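PDB 2OBB: hydrolase from Bacteroides thetaiotaomicron, which probably acts as a magnesium-dependent hydrolase of the haloacid dehalogenase (HAD) superfamily. Local coordinates for the interface of chains A and B. Sequence-based numbering; all coordinates share one arbitrary frame. Chains: chain A/B, Hypothetical protein.

Contact 1: the interface of chains A and B. Residues chain A 46, 72, 85-89; chain B 46, 87.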
# COMPACT_ATOMS: atom_id res chain seq x y z
N TRP A 46 -9.99 -0.10 -1.43
CA TRP A 46 -8.88 -0.41 -2.33
C TRP A 46 -8.62 -1.90 -2.24
O TRP A 46 -7.91 -2.34 -1.33
CB TRP A 46 -7.65 0.38 -1.90
CG TRP A 46 -6.45 0.47 -2.82
CD1 TRP A 46 -5.16 0.48 -2.42
CD2 TRP A 46 -6.42 0.59 -4.27
NE1 TRP A 46 -4.33 0.60 -3.51
CE2 TRP A 46 -5.07 0.67 -4.65
CE3 TRP A 46 -7.41 0.63 -5.27
CZ2 TRP A 46 -4.66 0.82 -5.99
CZ3 TRP A 46 -7.01 0.76 -6.60
CH2 TRP A 46 -5.63 0.87 -6.95
N ASN A 72 -12.13 1.70 -5.45
CA ASN A 72 -11.13 1.41 -6.47
C ASN A 72 -11.12 2.49 -7.54
O ASN A 72 -10.76 2.24 -8.71
CB ASN A 72 -11.33 0.01 -7.08
CG ASN A 72 -11.18 -1.10 -6.05
OD1 ASN A 72 -10.61 -0.90 -4.97
ND2 ASN A 72 -11.71 -2.28 -6.36
N PHE A 85 -5.77 10.20 -15.13
CA PHE A 85 -5.68 8.81 -14.66
C PHE A 85 -4.29 8.35 -14.25
O PHE A 85 -3.28 8.76 -14.83
CB PHE A 85 -6.21 7.87 -15.76
CG PHE A 85 -6.67 6.51 -15.26
CD1 PHE A 85 -7.88 6.37 -14.58
CD2 PHE A 85 -5.91 5.37 -15.51
CE1 PHE A 85 -8.32 5.11 -14.13
CE2 PHE A 85 -6.35 4.11 -15.06
CZ PHE A 85 -7.56 3.99 -14.37
N SER A 86 -4.28 7.51 -13.22
CA SER A 86 -3.19 6.58 -12.94
C SER A 86 -3.83 5.28 -12.40
O SER A 86 -4.87 5.33 -11.75
CB SER A 86 -2.21 7.18 -11.91
OG SER A 86 -2.83 7.35 -10.63
N ARG A 87 -3.23 4.13 -12.67
CA ARG A 87 -3.79 2.89 -12.16
C ARG A 87 -3.75 2.83 -10.62
O ARG A 87 -4.73 2.43 -9.98
CB ARG A 87 -3.08 1.69 -12.78
CG ARG A 87 -3.79 0.40 -12.53
CD ARG A 87 -3.13 -0.74 -13.26
NE ARG A 87 -3.47 -2.00 -12.61
CZ ARG A 87 -3.20 -3.20 -13.09
NH1 ARG A 87 -2.58 -3.34 -14.24
NH2 ARG A 87 -3.57 -4.27 -12.41
N LYS A 88 -2.64 3.26 -10.02
CA LYS A 88 -2.51 3.32 -8.57
C LYS A 88 -3.30 4.53 -8.06
O LYS A 88 -3.19 5.62 -8.62
CB LYS A 88 -1.02 3.42 -8.20
CG LYS A 88 -0.72 3.35 -6.71
CD LYS A 88 0.78 3.48 -6.46
CE LYS A 88 1.10 3.58 -4.97
NZ LYS A 88 2.49 4.11 -4.70
N LEU A 89 -4.07 4.35 -6.99
CA LEU A 89 -4.78 5.46 -6.36
C LEU A 89 -3.86 6.60 -5.96
O LEU A 89 -2.70 6.37 -5.59
CB LEU A 89 -5.51 5.01 -5.11
CG LEU A 89 -6.70 4.07 -5.28
CD1 LEU A 89 -7.43 3.97 -3.96
CD2 LEU A 89 -7.63 4.50 -6.42
N TRP B 46 5.30 0.39 -8.58
CA TRP B 46 3.90 0.73 -8.29
C TRP B 46 3.84 2.20 -7.96
O TRP B 46 4.09 2.58 -6.81
CB TRP B 46 3.43 -0.12 -7.11
CG TRP B 46 1.95 -0.19 -6.78
CD1 TRP B 46 1.43 -0.25 -5.53
CD2 TRP B 46 0.82 -0.24 -7.69
NE1 TRP B 46 0.06 -0.33 -5.59
CE2 TRP B 46 -0.34 -0.33 -6.90
CE3 TRP B 46 0.68 -0.21 -9.09
CZ2 TRP B 46 -1.64 -0.43 -7.44
CZ3 TRP B 46 -0.60 -0.29 -9.63
CH2 TRP B 46 -1.75 -0.40 -8.80
N ARG B 87 -7.76 -3.45 -10.77
CA ARG B 87 -6.98 -2.22 -10.81
C ARG B 87 -5.82 -2.23 -9.80
O ARG B 87 -4.69 -1.84 -10.12
CB ARG B 87 -7.88 -1.01 -10.61
CG ARG B 87 -7.21 0.29 -10.93
CD ARG B 87 -8.16 1.44 -10.83
NE ARG B 87 -7.42 2.68 -10.62
CZ ARG B 87 -7.93 3.90 -10.67
NH1 ARG B 87 -9.21 4.08 -10.92
NH2 ARG B 87 -7.16 4.94 -10.46
O HOH W 1 -1.54 0.10 -3.28
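A:Trp46 and B:Trp46 meet round water 1, which each indole NE1 reaches at 2.8 Å from the water O. The water lies in both ring planes, and the indoles, coming from opposite directions, also touch through CZ2 of A:Trp46 and CZ2 of B:Trp46, 3.6 Å apart. In this HAD-type fold A:Trp46 directly follows strand 42-45, and the patch joins two copies about a two-fold axis, in what may be a biological dimer. Beside the water, A:Lys88 runs extended over one face of B:Trp46, with CB over the six-membered ring and CD over the five-membered ring. Its CG is anti to the backbone N (chi1 -174°), which carries the chain along the indole until NZ gives a bond to B:Trp46 O at 3.1 Å, from above the carbonyl plane. The arginines slide past each other in opposite directions. B:Arg87 NE bonds to A:Arg87 O at 2.8 Å, with 177° at the hydrogen and the oxygen in the guanidinium plane; the twin bond returns. B:Arg87 NH2 is 2.7 Å from A:Ser86 O, but the bond is bent, at 116°. A:Phe85 CE1 lies over the rim of one guanidinium face, its ring inclined rather than stacked flat, and A:Leu89 CD2 lies more loosely over the rim of the other.

Contact 2: the interface of chains A and B. Residues chain A 93, 95, 109, 112-113, 117, 119; chain B 100-101.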
# COMPACT_ATOMS: atom_id res chain seq x y z
N LEU A 93 -2.68 8.04 2.14
CA LEU A 93 -2.37 7.00 3.10
C LEU A 93 -2.94 5.66 2.61
O LEU A 93 -4.02 5.63 2.00
CB LEU A 93 -2.99 7.33 4.44
CG LEU A 93 -2.36 6.71 5.68
CD1 LEU A 93 -1.08 7.53 6.05
CD2 LEU A 93 -3.36 6.68 6.83
N ILE A 95 -3.85 1.76 4.08
CA ILE A 95 -4.00 0.83 5.19
C ILE A 95 -4.24 -0.50 4.53
O ILE A 95 -5.27 -0.70 3.88
CB ILE A 95 -5.18 1.21 6.11
CG1 ILE A 95 -5.00 2.65 6.63
CG2 ILE A 95 -5.31 0.19 7.29
CD1 ILE A 95 -6.16 3.17 7.46
N ILE A 109 -3.62 2.13 14.55
CA ILE A 109 -3.83 2.81 13.29
C ILE A 109 -4.39 4.19 13.57
O ILE A 109 -3.87 5.20 13.08
CB ILE A 109 -4.78 1.99 12.32
CG1 ILE A 109 -4.05 0.76 11.74
CG2 ILE A 109 -5.30 2.88 11.18
CD1 ILE A 109 -5.00 -0.22 10.92
N MSE A 112 -1.96 6.63 15.22
CA MSE A 112 -0.93 7.06 14.27
C MSE A 112 -1.42 8.19 13.34
O MSE A 112 -0.74 9.20 13.15
CB MSE A 112 -0.43 5.87 13.44
CG MSE A 112 0.26 4.80 14.25
SE MSE A 112 0.98 3.35 13.11
CE MSE A 112 -0.54 2.79 12.11
N ILE A 113 -2.61 8.00 12.77
CA ILE A 113 -3.25 9.01 11.93
C ILE A 113 -3.54 10.30 12.72
O ILE A 113 -3.21 11.42 12.27
CB ILE A 113 -4.56 8.46 11.33
CG1 ILE A 113 -4.27 7.23 10.50
CG2 ILE A 113 -5.27 9.51 10.52
CD1 ILE A 113 -5.47 6.59 9.92
N LYS A 117 1.93 9.93 13.82
CA LYS A 117 2.94 9.10 14.45
C LYS A 117 3.29 7.92 13.57
O LYS A 117 2.43 7.34 12.90
CB LYS A 117 2.44 8.59 15.80
CG LYS A 117 2.63 9.54 16.97
CD LYS A 117 1.97 8.95 18.21
CE LYS A 117 2.40 9.65 19.51
NZ LYS A 117 1.70 9.04 20.71
N PHE A 119 5.43 4.08 13.36
CA PHE A 119 5.64 2.94 14.24
C PHE A 119 6.76 3.32 15.20
O PHE A 119 6.71 2.99 16.39
CB PHE A 119 6.03 1.70 13.44
CG PHE A 119 4.88 1.05 12.69
CD1 PHE A 119 4.06 0.12 13.32
CD2 PHE A 119 4.63 1.37 11.37
CE1 PHE A 119 3.03 -0.51 12.64
CE2 PHE A 119 3.59 0.77 10.68
CZ PHE A 119 2.78 -0.19 11.32
N VAL B 100 0.40 3.48 6.21
CA VAL B 100 0.17 3.99 7.55
C VAL B 100 1.33 3.56 8.49
O VAL B 100 1.83 2.46 8.37
CB VAL B 100 -1.23 3.60 8.09
CG1 VAL B 100 -1.32 2.12 8.39
CG2 VAL B 100 -1.57 4.43 9.31
N GLY B 101 1.76 4.46 9.38
CA GLY B 101 2.90 4.20 10.25
C GLY B 101 4.25 4.51 9.60
O GLY B 101 5.26 4.56 10.30
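The amide N of A:Phe119 donates to B:Gly101 O at 3.1 Å, joining the first residue of helix 119-123 to a loop glycine whose backbone (phi 84°, psi -10°) turns in the left-handed helical region. Ahead of that turn, B:Val100 pushes its two methyls into a pocket of chain A formed by A:Leu93, A:Ile95, A:Met112 and A:Ile113. With chi1 at 70°, CG1 sits between the backbone N and the carbonyl carbon, which leaves CG2 anti to N; B:Val100 CG2 meets CE of A:Met112 at 3.4 Å, a tight carbon contact. The A:Met112 chain bends at its last torsion, and the two side chains cross at about a right angle. On another side of the same methyl, A:Leu93 CD2 packs 3.8 Å from B:Val100 CG2. B:Val100 CG1 lies 3.9 Å from A:Met112 CE and also faces CG1 of A:Ile95. A:Met112, modelled as selenomethionine, places SE (sulfur in the native residue) 3.5 Å from B:Gly101 CA and over the centre of the A:Phe119 ring. That ring brings A:Phe119 CE2 to 3.4 Å from B:Val100 O, while its CD2 packs against the glycine CA. In the HAD-type fold, the pocket lies between strand 93-95 and helix 106-115, closed at one end by the start of helix 119-123.

Contact 3: the interface of chains A and B. Residues chain A 90-94; chain B 96, 98-99.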
# COMPACT_ATOMS: atom_id res chain seq x y z
N LYS A 90 -4.39 7.82 -5.98
CA LYS A 90 -3.62 8.96 -5.52
C LYS A 90 -3.80 9.23 -4.02
O LYS A 90 -3.43 10.31 -3.55
CB LYS A 90 -3.97 10.19 -6.35
CG LYS A 90 -3.73 9.95 -7.81
CD LYS A 90 -3.56 11.26 -8.59
CE LYS A 90 -2.97 11.01 -9.95
NZ LYS A 90 -4.02 10.45 -10.82
N ALA A 91 -4.32 8.26 -3.27
CA ALA A 91 -4.50 8.39 -1.82
C ALA A 91 -3.31 8.99 -1.05
O ALA A 91 -2.17 8.85 -1.47
CB ALA A 91 -4.83 7.04 -1.24
N ASP A 92 -3.56 9.62 0.09
CA ASP A 92 -2.48 10.15 0.96
C ASP A 92 -1.90 9.09 1.92
O ASP A 92 -0.78 9.24 2.46
CB ASP A 92 -3.01 11.33 1.78
CG ASP A 92 -3.45 12.50 0.91
OD1 ASP A 92 -2.63 12.92 0.06
OD2 ASP A 92 -4.61 12.96 1.04
N LEU A 93 -2.68 8.04 2.14
CA LEU A 93 -2.37 7.00 3.10
C LEU A 93 -2.94 5.66 2.61
O LEU A 93 -4.02 5.63 2.00
CB LEU A 93 -2.99 7.33 4.44
CG LEU A 93 -2.36 6.71 5.68
CD1 LEU A 93 -1.08 7.53 6.05
CD2 LEU A 93 -3.36 6.68 6.83
N PHE A 94 -2.21 4.57 2.89
CA PHE A 94 -2.65 3.23 2.57
C PHE A 94 -2.71 2.37 3.84
O PHE A 94 -1.74 2.25 4.59
CB PHE A 94 -1.72 2.60 1.53
CG PHE A 94 -1.74 3.29 0.20
CD1 PHE A 94 -0.93 4.39 -0.05
CD2 PHE A 94 -2.59 2.85 -0.81
CE1 PHE A 94 -0.93 5.03 -1.30
CE2 PHE A 94 -2.60 3.48 -2.09
CZ PHE A 94 -1.77 4.56 -2.34
N ASP B 96 5.73 1.26 0.55
CA ASP B 96 5.22 2.56 0.15
C ASP B 96 5.39 3.58 1.29
O ASP B 96 5.03 3.31 2.45
CB ASP B 96 3.75 2.40 -0.17
CG ASP B 96 3.23 3.48 -1.07
OD1 ASP B 96 3.51 4.65 -0.73
OD2 ASP B 96 2.46 3.14 -2.05
N ARG B 98 3.76 6.01 1.93
CA ARG B 98 2.43 6.44 2.40
C ARG B 98 1.65 5.34 3.10
O ARG B 98 0.50 5.52 3.46
CB ARG B 98 1.60 7.04 1.29
CG ARG B 98 2.26 8.28 0.69
CD ARG B 98 1.36 8.87 -0.37
NE ARG B 98 2.03 9.91 -1.15
CZ ARG B 98 1.40 10.84 -1.86
NH1 ARG B 98 0.06 10.90 -1.90
NH2 ARG B 98 2.11 11.73 -2.51
N ASN B 99 2.29 4.20 3.32
CA ASN B 99 1.73 3.19 4.22
C ASN B 99 1.55 3.77 5.60
O ASN B 99 2.40 4.50 6.12
CB ASN B 99 2.63 1.95 4.26
CG ASN B 99 2.56 1.14 2.96
OD1 ASN B 99 1.73 1.41 2.11
ND2 ASN B 99 3.43 0.18 2.82
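B:Arg98 hides 103 Å² against chain A, with A:Phe94 (40 Å²) and A:Asp92 (31 Å²) as its main counterparts. The backbones join first: A:Phe94 N donates to B:Arg98 O at 2.9 Å, and A:Phe94 forms a parallel bridge with B:Asn99, so strand 93-95 is paired with the neighbouring chain's loop. From there the arginine stretches along the A:Ala91 and A:Asp92 backbone, with CG anti to its carbonyl carbon (chi1 -61°) and the chain extended as far as NE. B:Arg98 CB lies 3.4 Å from A:Asp92 O. In the plane of the A:Phe94 ring, at its edge, B:Arg98 CB is 3.9 Å from A:Phe94 CD1. At the far end B:Arg98 NH1 gives a hydrogen bond to A:Ala91 O at 3.1 Å, approaching from above the carbonyl plane. B:Arg98 NH1 also makes a long salt bridge to A:Asp92 OD1, at 3.9 Å, with carboxylate and guanidinium planes 22° apart. Replacement of B:Arg98 by an alanine would probably leave A:Ala91 O and the A:Asp92 carboxylate without their cationic partner and uncover the stretch of backbone along which the arginine lies. B:Arg98 directly follows B:Asp96 and B:Asp97, the acidic pair of HAD motif IV, of which B:Asp97 is a magnesium ligand. Within chain B, B:Arg98 N bonds at 3.0 Å to B:Asp96 OD1, reached on the anti side of the carboxylate, 29° out of its plane.

Contacts 1 and 2 lie at the two ends of the set, their C-alpha centres about 20 Å apart. Contact 3 lies between them, about 11 Å from contact 1 and 10 Å from contact 2. Contacts 2 and 3 share A:Leu93, and the chain A segment from 85 to 95 runs through all three. On chain B, residues 96 to 101 serve contacts 3 and 2 in turn, starting beside the magnesium ligand B:Asp97. The metal-site loop is thus built into the seam, so dimer packing could help to position it. Two-fold symmetry repeats each contact with the chains exchanged; the structure alone does not show that this is the biological dimer.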